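Local coordinates for NG, ng-dimethylarginine dimethylaminohydrolase (Pseudomonas aeruginosa, PDB 1H70) that hydrolyses asymmetric dimethylarginine and monomethylarginine, which inhibit nitric oxide synthase, to citrulline and the methylated amine, at the citrulline site. Sequence-based numbering; all coordinates share one arbitrary frame.

The citrulline site. Residues 19, 61, 64, 66-67, 86, 117, 133, 162-163, 244-245, 250. With CIR (citrulline), chain B.
Leu162 CD1 sits over the centre of one face of the Arg133 guanidinium, and the citrulline carboxylate meets that guanidinium at its edge, in plane. The Arg86 guanidinium has the backbone oxygen of Asp61 over one face, toward the rim, with Phe64 O and citrulline O at its edge. One face of the His163 ring is turned to Asp67 OD1 and the CA of Gly117. Water 2 lies at the ring's edge, in plane, its oxygen 2.6 Å from His163 ND1. The Phe64 ring has Asp61 OD1, Ile244 CG1 and Ser250 O at its edge; its CD1 touches C3 of the ligand chain.

This is the active-site pocket with the reaction product, which is almost wholly buried. Arg133 grips the citrulline carboxylate end-on, NH1 to citrulline O at 2.9 Å and NH2 to its OXT. Arg86 NH1 adds a second salt bridge to O. It also bonds Asp67 OD2, so it may steady that carboxylate. The ligand's amino N bonds the backbone oxygens of Leu19 and Ile244, and meets Asp61 OD1 from above its carboxylate plane. Asp61 OD2 is held by Leu19 N on its syn lone pair, in a nearly straight bond (173°).

At the ureido end, Asp67 reads both nitrogens. Asp67 OD2 takes citrulline N6 on its syn lone pair at 2.8 Å, and OD1 takes N8. Gly117 N also bonds OD1, helping to fix the carboxylate. Glu66, with CG anti to its backbone N (chi1 168°), receives N8 on the anti lone pair of OE1. His163 is the probable proton donor of the reaction; water 2 joins its ND1 to the ureido oxygen O7. Ser250 is engineered, replacing the nucleophilic cysteine, and Ser250 OG donates to citrulline O7 at 2.5 Å.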
loop_
_atom_site.group_PDB
_atom_site.type_symbol
_atom_site.label_atom_id
_atom_site.label_comp_id
_atom_site.label_asym_id
_atom_site.label_seq_id
_atom_site.Cartn_x
_atom_site.Cartn_y
_atom_site.Cartn_z
ATOM N N LEU A 19 6.117 1.183 14.554
ATOM C CA LEU A 19 7.066 2.232 14.198
ATOM C C LEU A 19 6.343 3.507 13.776
ATOM O O LEU A 19 5.284 3.437 13.161
ATOM C CB LEU A 19 7.900 1.764 13.011
ATOM C CG LEU A 19 8.821 0.559 13.206
ATOM C CD1 LEU A 19 9.363 0.139 11.836
ATOM C CD2 LEU A 19 9.947 0.895 14.189
ATOM N N ASP A 61 3.870 -4.045 13.433
ATOM C CA ASP A 61 3.404 -3.430 12.184
ATOM C C ASP A 61 2.969 -4.449 11.133
ATOM O O ASP A 61 2.744 -4.077 9.971
ATOM C CB ASP A 61 4.528 -2.576 11.595
ATOM C CG ASP A 61 4.799 -1.315 12.385
ATOM O OD1 ASP A 61 3.901 -0.440 12.392
ATOM O OD2 ASP A 61 5.890 -1.158 12.988
ATOM N N PHE A 64 0.291 -4.137 8.292
ATOM C CA PHE A 64 0.618 -3.487 7.028
ATOM C C PHE A 64 1.228 -4.469 6.028
ATOM O O PHE A 64 2.411 -4.378 5.632
ATOM C CB PHE A 64 1.551 -2.289 7.262
ATOM C CG PHE A 64 0.934 -1.273 8.198
ATOM C CD1 PHE A 64 1.599 -0.870 9.346
ATOM C CD2 PHE A 64 -0.319 -0.760 7.921
ATOM C CE1 PHE A 64 1.022 0.053 10.206
ATOM C CE2 PHE A 64 -0.912 0.186 8.782
ATOM C CZ PHE A 64 -0.230 0.593 9.914
ATOM N N GLU A 66 0.909 -4.717 2.950
ATOM C CA GLU A 66 1.384 -4.177 1.682
ATOM C C GLU A 66 2.908 -4.237 1.570
ATOM O O GLU A 66 3.399 -4.490 0.497
ATOM C CB GLU A 66 0.940 -2.715 1.527
ATOM C CG GLU A 66 1.609 -1.968 0.382
ATOM C CD GLU A 66 0.751 -0.847 -0.163
ATOM O OE1 GLU A 66 0.807 0.268 0.400
ATOM O OE2 GLU A 66 0.035 -1.063 -1.148
ATOM N N ASP A 67 3.655 -4.018 2.649
ATOM C CA ASP A 67 5.125 -3.940 2.516
ATOM C C ASP A 67 5.911 -5.215 2.206
ATOM O O ASP A 67 6.826 -5.195 1.380
ATOM C CB ASP A 67 5.691 -3.145 3.691
ATOM C CG ASP A 67 5.108 -1.761 3.723
ATOM O OD1 ASP A 67 5.121 -1.092 2.647
ATOM O OD2 ASP A 67 4.621 -1.307 4.760
ATOM N N ARG A 86 10.737 -5.172 10.861
ATOM C CA ARG A 86 9.742 -5.690 9.942
ATOM C C ARG A 86 10.284 -6.669 8.901
ATOM O O ARG A 86 9.490 -7.248 8.168
ATOM C CB ARG A 86 9.073 -4.504 9.209
ATOM C CG ARG A 86 8.419 -3.486 10.151
ATOM C CD ARG A 86 7.385 -2.630 9.398
ATOM N NE ARG A 86 6.370 -3.510 8.778
ATOM C CZ ARG A 86 5.551 -3.134 7.829
ATOM N NH1 ARG A 86 5.547 -1.874 7.413
ATOM N NH2 ARG A 86 4.720 -4.014 7.288
ATOM N N GLY A 117 5.128 -0.590 -0.240
ATOM C CA GLY A 117 4.377 0.665 -0.135
ATOM C C GLY A 117 5.032 1.718 -1.029
ATOM O O GLY A 117 4.445 2.742 -1.365
ATOM N N ARG A 133 13.322 3.203 3.178
ATOM C CA ARG A 133 12.971 1.788 3.282
ATOM C C ARG A 133 13.287 0.969 2.009
ATOM O O ARG A 133 13.494 -0.239 2.077
ATOM C CB ARG A 133 11.488 1.647 3.596
ATOM C CG ARG A 133 11.058 2.358 4.889
ATOM C CD ARG A 133 11.632 1.681 6.137
ATOM N NE ARG A 133 11.219 2.373 7.369
ATOM C CZ ARG A 133 10.035 2.197 7.898
ATOM N NH1 ARG A 133 9.165 1.349 7.350
ATOM N NH2 ARG A 133 9.705 2.826 9.028
ATOM N N LEU A 162 7.418 8.695 3.943
ATOM C CA LEU A 162 7.917 7.381 4.329
ATOM C C LEU A 162 8.019 6.461 3.124
ATOM O O LEU A 162 9.020 5.830 2.926
ATOM C CB LEU A 162 6.993 6.746 5.385
ATOM C CG LEU A 162 7.430 5.369 5.879
ATOM C CD1 LEU A 162 8.770 5.446 6.603
ATOM C CD2 LEU A 162 6.328 4.774 6.777
ATOM N N HIS A 163 6.968 6.388 2.314
ATOM C CA HIS A 163 6.971 5.560 1.125
ATOM C C HIS A 163 6.305 6.381 0.022
ATOM O O HIS A 163 5.532 7.290 0.305
ATOM C CB HIS A 163 6.094 4.296 1.220
ATOM C CG HIS A 163 6.520 3.284 2.241
ATOM N ND1 HIS A 163 5.875 3.121 3.449
ATOM C CD2 HIS A 163 7.516 2.383 2.219
ATOM C CE1 HIS A 163 6.476 2.164 4.138
ATOM N NE2 HIS A 163 7.457 1.684 3.409
ATOM N N ILE A 244 0.519 5.611 13.178
ATOM C CA ILE A 244 1.743 4.881 12.879
ATOM C C ILE A 244 2.000 4.867 11.368
ATOM O O ILE A 244 2.430 3.862 10.797
ATOM C CB ILE A 244 1.814 3.467 13.546
ATOM C CG1 ILE A 244 0.579 2.625 13.196
ATOM C CG2 ILE A 244 1.990 3.627 15.073
ATOM C CD1 ILE A 244 0.584 1.214 13.838
ATOM N N ASP A 245 1.724 6.006 10.736
ATOM C CA ASP A 245 2.036 6.261 9.329
ATOM C C ASP A 245 1.516 5.260 8.306
ATOM O O ASP A 245 2.202 4.993 7.315
ATOM C CB ASP A 245 3.574 6.334 9.152
ATOM C CG ASP A 245 4.245 7.410 9.986
ATOM O OD1 ASP A 245 3.602 8.428 10.322
ATOM O OD2 ASP A 245 5.450 7.265 10.351
ATOM N N SER A 250 -1.897 0.447 2.689
ATOM C CA SER A 250 -0.987 -0.285 3.573
ATOM C C SER A 250 -1.512 -1.589 4.116
ATOM O O SER A 250 -0.727 -2.501 4.401
ATOM C CB SER A 250 -0.722 0.605 4.799
ATOM O OG SER A 250 -0.628 1.961 4.367
HETATM C C CIR B . 6.142 1.423 9.449
HETATM O O CIR B . 6.738 0.588 8.702
HETATM O OXT CIR B . 6.792 2.445 9.919
HETATM C CA CIR B . 4.672 1.267 9.732
HETATM N N CIR B . 4.354 1.838 11.055
HETATM C C3 CIR B . 3.849 1.963 8.621
HETATM C C4 CIR B . 4.019 1.197 7.296
HETATM C C5 CIR B . 3.239 1.906 6.203
HETATM N N6 CIR B . 3.319 1.166 4.936
HETATM C C7 CIR B . 2.616 1.443 3.850
HETATM O O7 CIR B . 1.793 2.371 3.797
HETATM N N8 CIR B . 2.793 0.668 2.762
HETATM O O HOH W 1 7.191 4.843 10.402
HETATM O O HOH W 2 3.530 4.254 3.652
#